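Side-chain contacts in alpha-galactosidase (Thermus thermophilus, PDB 6LCJ), which probably releases terminal alpha-linked galactose by hydrolysis from sugars such as stachyose, working as a hexameric, thermostable glycosidase: residues A235-T240 with R321-R326; G265-R270 with L303-A308; H389-M394 with Y464-G469; Q421-H426 with E471-A476. All blocks are in the same frame, centred on the assembly; numbering follows the deposited sequence.

Contact 1: residues A235-T240 with R321-R326; sequences APFLVT and RKAMAR
Phe-237 reaches from a tight turn to helix 317-331, where Ala-323 and Met-324 receive its ring. Its CB bond already heads for the helix, and with CG anti to the carbonyl carbon (chi1 -60°) the ring is carried on toward it. On one flank CD2 and CE2 face the Met-324 methyl, whose exact placing is doubtful because CE2 is modelled closer to it than carbons can sit. At the tip, Phe-237 CZ lies 4.2 Å from Ala-323 CB, the small side chain letting the ring come near the helix. Met-324 approaches from the opposite direction, its chain bent at chi2 and chi3 so that the methyl turns back to the ring. Ala-286 of helix 280-296 and Ala-309 also touch the Phe-237 side chain, which is buried among apolar groups. A type I turn, closed by Leu-238 N to Ala-235 O at 3.2 Å, holds Phe-237 at this place. This is hydrophobic core packing of a TIM barrel, between the segment that follows parallel strand 229-234 and an outer helix of the barrel.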
loop_
_atom_site.group_PDB
_atom_site.type_symbol
_atom_site.label_atom_id
_atom_site.label_comp_id
_atom_site.label_asym_id
_atom_site.label_seq_id
_atom_site.Cartn_x
_atom_site.Cartn_y
_atom_site.Cartn_z
ATOM N N ALA E 235 -18.537 28.328 27.291
ATOM C CA ALA E 235 -18.260 26.984 26.770
ATOM C C ALA E 235 -17.604 26.219 27.913
ATOM O O ALA E 235 -16.383 26.004 27.910
ATOM C CB ALA E 235 -17.369 27.010 25.527
ATOM N N PRO E 236 -18.388 25.786 28.906
ATOM C CA PRO E 236 -17.797 25.464 30.219
ATOM C C PRO E 236 -16.852 24.263 30.232
ATOM O O PRO E 236 -15.933 24.241 31.058
ATOM C CB PRO E 236 -19.031 25.228 31.109
ATOM C CG PRO E 236 -20.155 24.972 30.164
ATOM C CD PRO E 236 -19.860 25.727 28.918
ATOM N N PHE E 237 -17.028 23.269 29.356
ATOM C CA PHE E 237 -16.200 22.069 29.382
ATOM C C PHE E 237 -15.149 22.039 28.279
ATOM O O PHE E 237 -14.602 20.967 27.981
ATOM C CB PHE E 237 -17.072 20.825 29.294
ATOM C CG PHE E 237 -18.035 20.709 30.417
ATOM C CD1 PHE E 237 -17.657 20.133 31.617
ATOM C CD2 PHE E 237 -19.330 21.179 30.278
ATOM C CE1 PHE E 237 -18.563 20.024 32.658
ATOM C CE2 PHE E 237 -20.217 21.082 31.301
ATOM C CZ PHE E 237 -19.852 20.499 32.492
ATOM N N LEU E 238 -14.830 23.188 27.699
ATOM C CA LEU E 238 -13.907 23.281 26.586
ATOM C C LEU E 238 -12.659 24.027 27.023
ATOM O O LEU E 238 -12.740 25.009 27.764
ATOM C CB LEU E 238 -14.567 23.996 25.409
ATOM C CG LEU E 238 -14.185 23.598 23.991
ATOM C CD1 LEU E 238 -14.641 22.204 23.702
ATOM C CD2 LEU E 238 -14.826 24.570 23.045
ATOM N N VAL E 239 -11.507 23.583 26.534
ATOM C CA VAL E 239 -10.232 24.152 26.942
ATOM C C VAL E 239 -9.238 23.933 25.808
ATOM O O VAL E 239 -9.406 23.029 24.989
ATOM C CB VAL E 239 -9.791 23.500 28.271
ATOM C CG1 VAL E 239 -9.268 22.093 28.043
ATOM C CG2 VAL E 239 -8.793 24.339 28.973
ATOM N N THR E 240 -8.230 24.789 25.720
ATOM C CA THR E 240 -7.156 24.603 24.746
ATOM C C THR E 240 -5.828 24.367 25.463
ATOM O O THR E 240 -5.711 24.539 26.678
ATOM C CB THR E 240 -7.027 25.808 23.801
ATOM O OG1 THR E 240 -6.766 26.992 24.565
ATOM C CG2 THR E 240 -8.292 26.004 23.003
ATOM N N ARG E 321 -25.521 13.925 31.266
ATOM C CA ARG E 321 -26.792 14.280 31.881
ATOM C C ARG E 321 -26.622 14.616 33.362
ATOM O O ARG E 321 -27.246 15.560 33.862
ATOM C CB ARG E 321 -27.789 13.144 31.685
ATOM C CG ARG E 321 -29.118 13.400 32.307
ATOM C CD ARG E 321 -30.079 13.928 31.293
ATOM N NE ARG E 321 -31.417 14.088 31.848
ATOM C CZ ARG E 321 -32.380 14.775 31.243
ATOM N NH1 ARG E 321 -32.143 15.356 30.074
ATOM N NH2 ARG E 321 -33.576 14.882 31.799
ATOM N N LYS E 322 -25.774 13.861 34.075
ATOM C CA LYS E 322 -25.517 14.158 35.481
ATOM C C LYS E 322 -24.789 15.488 35.646
ATOM O O LYS E 322 -25.101 16.260 36.557
ATOM C CB LYS E 322 -24.724 13.030 36.127
ATOM C CG LYS E 322 -25.521 11.747 36.306
ATOM C CD LYS E 322 -24.632 10.589 36.788
ATOM C CE LYS E 322 -25.048 9.237 36.178
ATOM N NZ LYS E 322 -23.854 8.505 35.616
ATOM N N ALA E 323 -23.830 15.788 34.770
ATOM C CA ALA E 323 -23.156 17.083 34.838
ATOM C C ALA E 323 -24.131 18.227 34.575
ATOM O O ALA E 323 -24.136 19.232 35.294
ATOM C CB ALA E 323 -22.001 17.136 33.836
ATOM N N MET E 324 -24.964 18.096 33.541
ATOM C CA MET E 324 -25.912 19.156 33.225
ATOM C C MET E 324 -26.987 19.293 34.295
ATOM O O MET E 324 -27.463 20.402 34.549
ATOM C CB MET E 324 -26.557 18.904 31.858
ATOM C CG MET E 324 -25.614 19.036 30.674
ATOM S SD MET E 324 -24.626 20.550 30.721
ATOM C CE MET E 324 -23.123 19.834 31.263
ATOM N N ALA E 325 -27.400 18.181 34.909
ATOM C CA ALA E 325 -28.370 18.254 35.996
ATOM C C ALA E 325 -27.843 19.094 37.155
ATOM O O ALA E 325 -28.606 19.810 37.809
ATOM C CB ALA E 325 -28.724 16.848 36.466
ATOM N N ARG E 326 -26.542 19.036 37.411
ATOM C CA ARG E 326 -25.974 19.867 38.457
ATOM C C ARG E 326 -25.966 21.328 38.032
ATOM O O ARG E 326 -26.246 22.222 38.839
ATOM C CB ARG E 326 -24.566 19.366 38.805
ATOM C CG ARG E 326 -23.752 20.294 39.704
ATOM C CD ARG E 326 -24.245 20.335 41.181
ATOM N NE ARG E 326 -23.725 21.519 41.883
ATOM C CZ ARG E 326 -24.487 22.474 42.416
ATOM N NH1 ARG E 326 -25.812 22.387 42.346
ATOM N NH2 ARG E 326 -23.923 23.524 43.001
#

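Contact 2: residues G265-R270 with L303-A308; sequences GFNWGR and LDFLYA
Trp-268 and Phe-305 come from opposite directions and overlap at their ends, with the six-membered ring of the indole and the phenyl ring tilted 36° apart and their centroids separated by 5.1 Å. CH2 of Trp-268 lies over one face of Phe-305, displaced to the rim, 3.6 Å from its CZ. Asn-267 crosses Phe-305 at about a right angle and brings ND2 to 3.4 Å from CZ, obliquely to the ring. That same ND2 sits over the centre of the indole, 3.2 Å above its plane, so the amide fills the angle between the two aromatic groups. Trp-268 NE1 is engaged beyond the contact by the carboxylate of Asp-197, which fixes the turn of the indole. Phe-305 is held in its own segment, its N bonded to Asp-304 OD1 at 2.8 Å, and Trp-53 meets its ring edge-to-face. A type I' turn from Asn-267 to Arg-270 presents the amide and the indole; the bond from Arg-270 N to Asn-267 O (3.0 Å) helps close it. The arrangement is a two-residue beta hairpin leaning over the C-terminal end of strand 298-303, the end of a TIM barrel at which glycosidases of this fold have their active site.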
loop_
_atom_site.group_PDB
_atom_site.type_symbol
_atom_site.label_atom_id
_atom_site.label_comp_id
_atom_site.label_asym_id
_atom_site.label_seq_id
_atom_site.Cartn_x
_atom_site.Cartn_y
_atom_site.Cartn_z
ATOM N N GLY E 265 -12.026 18.778 18.838
ATOM C CA GLY E 265 -12.216 19.549 17.629
ATOM C C GLY E 265 -11.194 20.636 17.371
ATOM O O GLY E 265 -10.111 20.651 17.960
ATOM N N PHE E 266 -11.537 21.561 16.479
ATOM C CA PHE E 266 -10.619 22.599 16.032
ATOM C C PHE E 266 -11.407 23.877 15.800
ATOM O O PHE E 266 -12.292 23.919 14.940
ATOM C CB PHE E 266 -9.899 22.175 14.757
ATOM C CG PHE E 266 -8.723 23.030 14.424
ATOM C CD1 PHE E 266 -8.884 24.205 13.698
ATOM C CD2 PHE E 266 -7.451 22.671 14.849
ATOM C CE1 PHE E 266 -7.793 24.996 13.396
ATOM C CE2 PHE E 266 -6.352 23.466 14.557
ATOM C CZ PHE E 266 -6.518 24.624 13.825
ATOM N N ASN E 267 -11.077 24.917 16.556
ATOM C CA ASN E 267 -11.809 26.174 16.494
ATOM C C ASN E 267 -10.910 27.262 17.054
ATOM O O ASN E 267 -9.946 26.980 17.769
ATOM C CB ASN E 267 -13.131 26.091 17.268
ATOM C CG ASN E 267 -14.152 27.107 16.789
ATOM O OD1 ASN E 267 -14.253 27.387 15.594
ATOM N ND2 ASN E 267 -14.915 27.664 17.722
ATOM N N TRP E 268 -11.232 28.511 16.711
ATOM C CA TRP E 268 -10.380 29.659 17.049
ATOM C C TRP E 268 -8.920 29.395 16.665
ATOM O O TRP E 268 -7.986 29.800 17.358
ATOM C CB TRP E 268 -10.493 30.020 18.539
ATOM C CG TRP E 268 -11.878 30.168 19.067
ATOM C CD1 TRP E 268 -12.676 31.274 18.978
ATOM C CD2 TRP E 268 -12.632 29.187 19.789
ATOM N NE1 TRP E 268 -13.881 31.043 19.604
ATOM C CE2 TRP E 268 -13.881 29.767 20.103
ATOM C CE3 TRP E 268 -12.374 27.880 20.204
ATOM C CZ2 TRP E 268 -14.874 29.073 20.797
ATOM C CZ3 TRP E 268 -13.359 27.193 20.892
ATOM C CH2 TRP E 268 -14.592 27.788 21.183
ATOM N N GLY E 269 -8.721 28.671 15.569
ATOM C CA GLY E 269 -7.378 28.397 15.087
ATOM C C GLY E 269 -6.548 27.407 15.877
ATOM O O GLY E 269 -5.350 27.277 15.599
ATOM N N ARG E 270 -7.125 26.677 16.826
ATOM C CA ARG E 270 -6.333 25.779 17.656
ATOM C C ARG E 270 -7.090 24.499 17.980
ATOM O O ARG E 270 -8.328 24.470 17.963
ATOM C CB ARG E 270 -5.916 26.469 18.958
ATOM C CG ARG E 270 -7.040 27.227 19.600
ATOM C CD ARG E 270 -6.512 27.994 20.776
ATOM N NE ARG E 270 -5.234 28.611 20.467
ATOM C CZ ARG E 270 -5.050 29.924 20.429
ATOM N NH1 ARG E 270 -6.072 30.735 20.682
ATOM N NH2 ARG E 270 -3.852 30.421 20.142
ATOM N N LEU E 303 -25.004 28.247 27.086
ATOM C CA LEU E 303 -23.990 27.252 27.382
ATOM C C LEU E 303 -23.693 26.532 26.081
ATOM O O LEU E 303 -24.582 25.908 25.495
ATOM C CB LEU E 303 -24.482 26.292 28.467
ATOM C CG LEU E 303 -24.943 27.017 29.736
ATOM C CD1 LEU E 303 -25.418 26.034 30.818
ATOM C CD2 LEU E 303 -23.815 27.913 30.263
ATOM N N ASP E 304 -22.462 26.651 25.616
ATOM C CA ASP E 304 -22.108 26.284 24.263
ATOM C C ASP E 304 -21.102 25.145 24.275
ATOM O O ASP E 304 -20.463 24.871 25.295
ATOM C CB ASP E 304 -21.524 27.483 23.518
ATOM C CG ASP E 304 -21.779 27.433 22.015
ATOM O OD1 ASP E 304 -22.148 26.362 21.462
ATOM O OD2 ASP E 304 -21.596 28.499 21.391
ATOM N N PHE E 305 -20.970 24.491 23.109
ATOM C CA PHE E 305 -20.023 23.402 22.915
ATOM C C PHE E 305 -20.236 22.307 23.943
ATOM O O PHE E 305 -19.277 21.702 24.420
ATOM C CB PHE E 305 -18.575 23.901 22.967
ATOM C CG PHE E 305 -18.189 24.759 21.803
ATOM C CD1 PHE E 305 -18.590 26.087 21.737
ATOM C CD2 PHE E 305 -17.432 24.237 20.765
ATOM C CE1 PHE E 305 -18.240 26.888 20.653
ATOM C CE2 PHE E 305 -17.075 25.032 19.674
ATOM C CZ PHE E 305 -17.479 26.360 19.621
ATOM N N LEU E 306 -21.495 22.065 24.302
ATOM C CA LEU E 306 -21.819 21.109 25.346
ATOM C C LEU E 306 -21.578 19.665 24.924
ATOM O O LEU E 306 -21.586 18.779 25.789
ATOM C CB LEU E 306 -23.274 21.292 25.779
ATOM C CG LEU E 306 -23.658 22.586 26.524
ATOM C CD1 LEU E 306 -25.151 22.571 26.830
ATOM C CD2 LEU E 306 -22.861 22.733 27.787
ATOM N N TYR E 307 -21.365 19.401 23.626
ATOM C CA TYR E 307 -20.896 18.081 23.214
ATOM C C TYR E 307 -19.595 17.693 23.932
ATOM O O TYR E 307 -19.319 16.501 24.119
ATOM C CB TYR E 307 -20.693 18.039 21.689
ATOM C CG TYR E 307 -19.440 18.772 21.254
ATOM C CD1 TYR E 307 -18.210 18.128 21.203
ATOM C CD2 TYR E 307 -19.483 20.115 20.930
ATOM C CE1 TYR E 307 -17.067 18.803 20.843
ATOM C CE2 TYR E 307 -18.339 20.792 20.564
ATOM C CZ TYR E 307 -17.141 20.136 20.526
ATOM O OH TYR E 307 -16.016 20.825 20.172
ATOM N N ALA E 308 -18.767 18.673 24.308
ATOM C CA ALA E 308 -17.507 18.334 24.959
ATOM C C ALA E 308 -17.731 17.543 26.239
ATOM O O ALA E 308 -16.912 16.686 26.592
ATOM C CB ALA E 308 -16.700 19.595 25.242
#

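Contact 3: residues H389-M394 with Y464-G469; sequences HRLWLM and YRFRVG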
loop_
_atom_site.group_PDB
_atom_site.type_symbol
_atom_site.label_atom_id
_atom_site.label_comp_id
_atom_site.label_asym_id
_atom_site.label_seq_id
_atom_site.Cartn_x
_atom_site.Cartn_y
_atom_site.Cartn_z
ATOM N N HIS E 389 -35.939 19.612 10.543
ATOM C CA HIS E 389 -36.181 18.217 10.895
ATOM C C HIS E 389 -36.157 17.980 12.393
ATOM O O HIS E 389 -36.175 16.826 12.830
ATOM C CB HIS E 389 -35.167 17.301 10.218
ATOM C CG HIS E 389 -35.240 17.328 8.728
ATOM N ND1 HIS E 389 -34.640 18.314 7.972
ATOM C CD2 HIS E 389 -35.857 16.505 7.853
ATOM C CE1 HIS E 389 -34.873 18.088 6.693
ATOM N NE2 HIS E 389 -35.609 16.996 6.594
ATOM N N ARG E 390 -36.114 19.043 13.191
ATOM C CA ARG E 390 -36.144 18.906 14.635
ATOM C C ARG E 390 -37.271 19.708 15.273
ATOM O O ARG E 390 -37.268 19.891 16.499
ATOM C CB ARG E 390 -34.783 19.300 15.219
ATOM C CG ARG E 390 -33.724 18.236 14.998
ATOM C CD ARG E 390 -32.352 18.702 15.440
ATOM N NE ARG E 390 -31.417 17.590 15.577
ATOM C CZ ARG E 390 -30.103 17.712 15.424
ATOM N NH1 ARG E 390 -29.587 18.903 15.136
ATOM N NH2 ARG E 390 -29.303 16.659 15.568
ATOM N N LEU E 391 -38.243 20.180 14.480
ATOM C CA LEU E 391 -39.294 21.027 15.035
ATOM C C LEU E 391 -40.237 20.252 15.947
ATOM O O LEU E 391 -40.852 20.863 16.827
ATOM C CB LEU E 391 -40.066 21.712 13.915
ATOM C CG LEU E 391 -39.257 22.736 13.114
ATOM C CD1 LEU E 391 -40.030 23.222 11.927
ATOM C CD2 LEU E 391 -38.873 23.907 14.006
ATOM N N TRP E 392 -40.319 18.921 15.796
ATOM C CA TRP E 392 -41.111 18.088 16.695
ATOM C C TRP E 392 -40.662 18.210 18.144
ATOM O O TRP E 392 -41.417 17.845 19.046
ATOM C CB TRP E 392 -41.061 16.615 16.261
ATOM C CG TRP E 392 -39.687 16.115 15.927
ATOM C CD1 TRP E 392 -39.003 16.313 14.768
ATOM C CD2 TRP E 392 -38.824 15.331 16.770
ATOM N NE1 TRP E 392 -37.763 15.717 14.836
ATOM C CE2 TRP E 392 -37.634 15.102 16.052
ATOM C CE3 TRP E 392 -38.944 14.807 18.058
ATOM C CZ2 TRP E 392 -36.577 14.376 16.579
ATOM C CZ3 TRP E 392 -37.904 14.092 18.576
ATOM C CH2 TRP E 392 -36.726 13.880 17.844
ATOM N N LEU E 393 -39.466 18.724 18.401
ATOM C CA LEU E 393 -39.033 18.944 19.776
ATOM C C LEU E 393 -39.687 20.148 20.441
ATOM O O LEU E 393 -39.371 20.426 21.600
ATOM C CB LEU E 393 -37.516 19.107 19.832
ATOM C CG LEU E 393 -36.870 17.775 19.500
ATOM C CD1 LEU E 393 -35.416 18.000 19.154
ATOM C CD2 LEU E 393 -37.054 16.798 20.655
ATOM N N MET E 394 -40.561 20.879 19.741
ATOM C CA MET E 394 -41.258 22.003 20.359
ATOM C C MET E 394 -42.191 21.539 21.463
ATOM O O MET E 394 -42.649 22.357 22.262
ATOM C CB MET E 394 -42.042 22.780 19.303
ATOM C CG MET E 394 -41.184 23.715 18.465
ATOM S SD MET E 394 -42.188 24.388 17.147
ATOM C CE MET E 394 -43.320 25.436 18.086
ATOM N N TYR E 464 -42.342 20.547 4.538
ATOM C CA TYR E 464 -41.537 21.699 4.152
ATOM C C TYR E 464 -42.397 22.886 3.744
ATOM O O TYR E 464 -41.891 23.838 3.143
ATOM C CB TYR E 464 -40.572 21.312 3.031
ATOM C CG TYR E 464 -39.827 20.057 3.388
ATOM C CD1 TYR E 464 -38.952 20.036 4.475
ATOM C CD2 TYR E 464 -40.036 18.878 2.689
ATOM C CE1 TYR E 464 -38.279 18.882 4.836
ATOM C CE2 TYR E 464 -39.365 17.716 3.034
ATOM C CZ TYR E 464 -38.491 17.717 4.113
ATOM O OH TYR E 464 -37.823 16.556 4.462
ATOM N N ARG E 465 -43.682 22.859 4.075
ATOM C CA ARG E 465 -44.600 23.920 3.698
ATOM C C ARG E 465 -45.261 24.462 4.950
ATOM O O ARG E 465 -45.895 23.714 5.697
ATOM C CB ARG E 465 -45.643 23.416 2.704
ATOM C CG ARG E 465 -45.086 22.478 1.633
ATOM C CD ARG E 465 -45.804 22.659 0.293
ATOM N NE ARG E 465 -47.159 23.193 0.447
ATOM C CZ ARG E 465 -48.208 22.491 0.873
ATOM N NH1 ARG E 465 -48.062 21.206 1.198
ATOM N NH2 ARG E 465 -49.398 23.077 0.987
ATOM N N PHE E 466 -45.104 25.752 5.180
ATOM C CA PHE E 466 -45.770 26.421 6.277
ATOM C C PHE E 466 -46.654 27.517 5.711
ATOM O O PHE E 466 -46.467 27.979 4.581
ATOM C CB PHE E 466 -44.763 27.007 7.269
ATOM C CG PHE E 466 -43.847 25.981 7.868
ATOM C CD1 PHE E 466 -42.864 25.372 7.100
ATOM C CD2 PHE E 466 -43.971 25.621 9.196
ATOM C CE1 PHE E 466 -42.037 24.417 7.638
ATOM C CE2 PHE E 466 -43.132 24.675 9.743
ATOM C CZ PHE E 466 -42.167 24.067 8.962
ATOM N N ARG E 467 -47.641 27.903 6.498
ATOM C CA ARG E 467 -48.434 29.086 6.220
ATOM C C ARG E 467 -48.151 30.062 7.346
ATOM O O ARG E 467 -48.541 29.821 8.492
ATOM C CB ARG E 467 -49.920 28.762 6.106
ATOM C CG ARG E 467 -50.641 29.688 5.140
ATOM C CD ARG E 467 -51.920 29.075 4.584
ATOM N NE ARG E 467 -53.090 29.402 5.400
ATOM C CZ ARG E 467 -53.615 30.623 5.509
ATOM N NH1 ARG E 467 -53.077 31.650 4.855
ATOM N NH2 ARG E 467 -54.685 30.818 6.272
ATOM N N VAL E 468 -47.444 31.141 7.019
ATOM C CA VAL E 468 -47.049 32.175 7.971
ATOM C C VAL E 468 -47.947 33.375 7.724
ATOM O O VAL E 468 -47.927 33.953 6.627
ATOM C CB VAL E 468 -45.565 32.550 7.827
ATOM C CG1 VAL E 468 -45.142 33.513 8.932
ATOM C CG2 VAL E 468 -44.689 31.303 7.844
ATOM N N GLY E 469 -48.727 33.750 8.741
ATOM C CA GLY E 469 -49.857 34.638 8.537
ATOM C C GLY E 469 -50.692 34.142 7.374
ATOM O O GLY E 469 -51.188 33.011 7.396
#
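His-389 and Tyr-464 each carry CG anti to the carbonyl carbon (chi1 -63° and -50°), which swings the imidazole and the phenol out from their backbones until their ends meet. NE2 of His-389 and OH of Tyr-464 are 3.1 Å apart, joined by a bent hydrogen bond in which either could be the donor. The imidazole nitrogen lies at the edge of the phenol ring, near its plane and 3.7 Å from Tyr-464 CE1, whereas the hydroxyl approaches the imidazole obliquely; the two planes stand 58° apart. The other ring nitrogen, ND1, is tied to the carbonyl of Arg-385, so the imidazole is gripped at both nitrogens and its rotation is fixed. Replaced by an alanine, this histidine would probably leave both the Tyr-464 hydroxyl and the Arg-385 carbonyl without their mates and open a gap between the two segments. A second, apolar touch is made by Leu-391 and Phe-466, which come from opposite directions and bring Leu-391 CD1 to 3.8 Å from Phe-466 CZ. Phe-427 meets the Phe-466 ring edge-to-face. Within its own segment His-389 O accepts a bond from Trp-392 NE1 at 2.8 Å. Together these contacts join the segment between helix 380-388 and barrel strand 398-400 to the C-terminal antiparallel beta-sheet.

Contact 4: residues Q421-H426 with E471-A476; sequences QEALAH and EEVDYA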
loop_
_atom_site.group_PDB
_atom_site.type_symbol
_atom_site.label_atom_id
_atom_site.label_comp_id
_atom_site.label_asym_id
_atom_site.label_seq_id
_atom_site.Cartn_x
_atom_site.Cartn_y
_atom_site.Cartn_z
ATOM N N GLN E 421 -35.699 32.131 7.254
ATOM C CA GLN E 421 -35.280 32.114 8.644
ATOM C C GLN E 421 -36.302 32.814 9.533
ATOM O O GLN E 421 -36.667 32.298 10.594
ATOM C CB GLN E 421 -33.886 32.751 8.756
ATOM C CG GLN E 421 -33.237 32.777 10.151
ATOM C CD GLN E 421 -33.014 31.399 10.742
ATOM O OE1 GLN E 421 -33.255 30.379 10.091
ATOM N NE2 GLN E 421 -32.525 31.360 11.989
ATOM N N GLU E 422 -36.797 33.971 9.110
ATOM C CA GLU E 422 -37.785 34.681 9.916
ATOM C C GLU E 422 -39.024 33.826 10.177
ATOM O O GLU E 422 -39.577 33.842 11.285
ATOM C CB GLU E 422 -38.167 35.985 9.229
ATOM C CG GLU E 422 -38.929 36.930 10.114
ATOM C CD GLU E 422 -39.654 37.980 9.317
ATOM O OE1 GLU E 422 -39.013 38.994 8.980
ATOM O OE2 GLU E 422 -40.859 37.799 9.022
ATOM N N ALA E 423 -39.470 33.067 9.170
ATOM C CA ALA E 423 -40.671 32.248 9.328
ATOM C C ALA E 423 -40.482 31.164 10.387
ATOM O O ALA E 423 -41.413 30.860 11.143
ATOM C CB ALA E 423 -41.056 31.626 7.988
ATOM N N LEU E 424 -39.287 30.567 10.458
ATOM C CA LEU E 424 -39.037 29.553 11.481
ATOM C C LEU E 424 -38.998 30.149 12.886
ATOM O O LEU E 424 -39.375 29.468 13.845
ATOM C CB LEU E 424 -37.737 28.804 11.188
ATOM C CG LEU E 424 -37.786 27.780 10.048
ATOM C CD1 LEU E 424 -36.629 26.821 10.171
ATOM C CD2 LEU E 424 -39.101 27.033 10.018
ATOM N N ALA E 425 -38.553 31.401 13.039
ATOM C CA ALA E 425 -38.679 32.068 14.335
ATOM C C ALA E 425 -40.145 32.258 14.724
ATOM O O ALA E 425 -40.521 32.051 15.882
ATOM C CB ALA E 425 -37.960 33.417 14.318
ATOM N N HIS E 426 -40.991 32.654 13.774
ATOM C CA HIS E 426 -42.414 32.759 14.080
ATOM C C HIS E 426 -42.986 31.404 14.475
ATOM O O HIS E 426 -43.726 31.301 15.454
ATOM C CB HIS E 426 -43.178 33.327 12.889
ATOM C CG HIS E 426 -43.000 34.798 12.688
ATOM N ND1 HIS E 426 -43.194 35.715 13.696
ATOM C CD2 HIS E 426 -42.675 35.513 11.583
ATOM C CE1 HIS E 426 -42.981 36.931 13.227
ATOM N NE2 HIS E 426 -42.670 36.838 11.948
ATOM N N GLU E 471 -49.411 33.998 4.164
ATOM C CA GLU E 471 -48.464 33.673 3.104
ATOM C C GLU E 471 -47.942 32.253 3.277
ATOM O O GLU E 471 -47.624 31.831 4.394
ATOM C CB GLU E 471 -47.291 34.672 3.116
ATOM C CG GLU E 471 -46.092 34.305 2.240
ATOM C CD GLU E 471 -44.829 35.095 2.595
ATOM O OE1 GLU E 471 -44.859 35.907 3.551
ATOM O OE2 GLU E 471 -43.799 34.908 1.911
ATOM N N GLU E 472 -47.836 31.522 2.171
ATOM C CA GLU E 472 -47.308 30.164 2.197
ATOM C C GLU E 472 -45.815 30.165 1.880
ATOM O O GLU E 472 -45.391 30.739 0.875
ATOM C CB GLU E 472 -48.061 29.281 1.204
ATOM C CG GLU E 472 -47.291 28.044 0.768
ATOM C CD GLU E 472 -48.197 26.952 0.231
ATOM O OE1 GLU E 472 -49.437 27.082 0.355
ATOM O OE2 GLU E 472 -47.666 25.961 -0.315
ATOM N N VAL E 473 -45.023 29.503 2.728
ATOM C CA VAL E 473 -43.568 29.430 2.588
ATOM C C VAL E 473 -43.177 27.988 2.288
ATOM O O VAL E 473 -43.541 27.071 3.034
ATOM C CB VAL E 473 -42.854 29.932 3.856
ATOM C CG1 VAL E 473 -41.375 30.179 3.585
ATOM C CG2 VAL E 473 -43.529 31.189 4.396
ATOM N N ASP E 474 -42.421 27.796 1.213
ATOM C CA ASP E 474 -42.016 26.475 0.738
ATOM C C ASP E 474 -40.511 26.316 0.937
ATOM O O ASP E 474 -39.725 27.140 0.459
ATOM C CB ASP E 474 -42.396 26.300 -0.734
ATOM C CG ASP E 474 -42.202 24.872 -1.236
ATOM O OD1 ASP E 474 -41.921 23.973 -0.418
ATOM O OD2 ASP E 474 -42.342 24.647 -2.462
ATOM N N TYR E 475 -40.111 25.256 1.639
ATOM C CA TYR E 475 -38.704 25.001 1.917
ATOM C C TYR E 475 -38.122 23.849 1.111
ATOM O O TYR E 475 -36.895 23.703 1.085
ATOM C CB TYR E 475 -38.485 24.690 3.409
ATOM C CG TYR E 475 -38.699 25.839 4.368
ATOM C CD1 TYR E 475 -39.973 26.138 4.836
ATOM C CD2 TYR E 475 -37.625 26.593 4.845
ATOM C CE1 TYR E 475 -40.186 27.166 5.719
ATOM C CE2 TYR E 475 -37.827 27.628 5.740
ATOM C CZ TYR E 475 -39.119 27.907 6.177
ATOM O OH TYR E 475 -39.365 28.932 7.063
ATOM N N ALA E 476 -38.957 23.024 0.476
ATOM C CA ALA E 476 -38.453 21.815 -0.177
ATOM C C ALA E 476 -37.315 22.060 -1.170
ATOM O O ALA E 476 -36.377 21.240 -1.192
ATOM C CB ALA E 476 -39.613 21.072 -0.855
#
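Tyr-475 and Val-473 meet Ala-423 and Leu-424 where helix 415-428 packs against the three-stranded antiparallel sheet at the C-terminus, an alpha-on-beta layer. Most of the interaction is apolar. Ala-423 CB points to the sheet and lies 4.4 Å from Val-473 CG2, with Val-468 of the neighbouring strand touching both residues. Leu-424 and Tyr-475 slide past each other in opposite directions: Leu-424 CD2 sits 3.9 Å from Tyr-475 CZ, and Leu-424 CG is only a little farther from it. This leucine has CG anti to the carbonyl carbon (chi1 -75°), which carries its branch alongside the end of the phenol. Shortened to an alanine, Leu-424 would probably leave a gap beside the phenol and let the ring shift. Methyl groups also border the phenol oxygen, with Ala-423 CB 3.3 Å and Leu-424 CD2 3.5 Å from Tyr-475 OH. The polar need of this buried hydroxyl is met by the helix backbone, through a hydrogen bond to the carbonyl of Leu-420. Phe-466 of the neighbouring strand 465-468 meets the Tyr-475 ring, just beyond strand 471-474, with the planes nearly perpendicular. Where that strand ends, an Asx turn is made: Ala-476 N bonds Asp-474 OD1 at 3.2 Å, nearly straight at 158°, reaching the oxygen from above the carboxylate plane.

How the contacts relate
The four contacts form two pairs on opposite sides of the chain's centre. Contacts 1 and 2, centres 12 Å apart, belong to the barrel and share the small antiparallel sheet of strands 238-240, 270-274 and 263-267; both segments of contact 2 fall between those of contact 1 in sequence, and Leu-238 packs on Phe-305, Ala-308 and Trp-268. Contacts 3 and 4 follow later in the chain, only 8 Å apart by their centres, with interleaved segments and with strands 465-468 and 471-474 adjacent in the C-terminal sheet. About 30 Å separates the centres of contacts 2 and 4. One pair thus packs the barrel and its hairpin, the other attaches the C-terminal sheet.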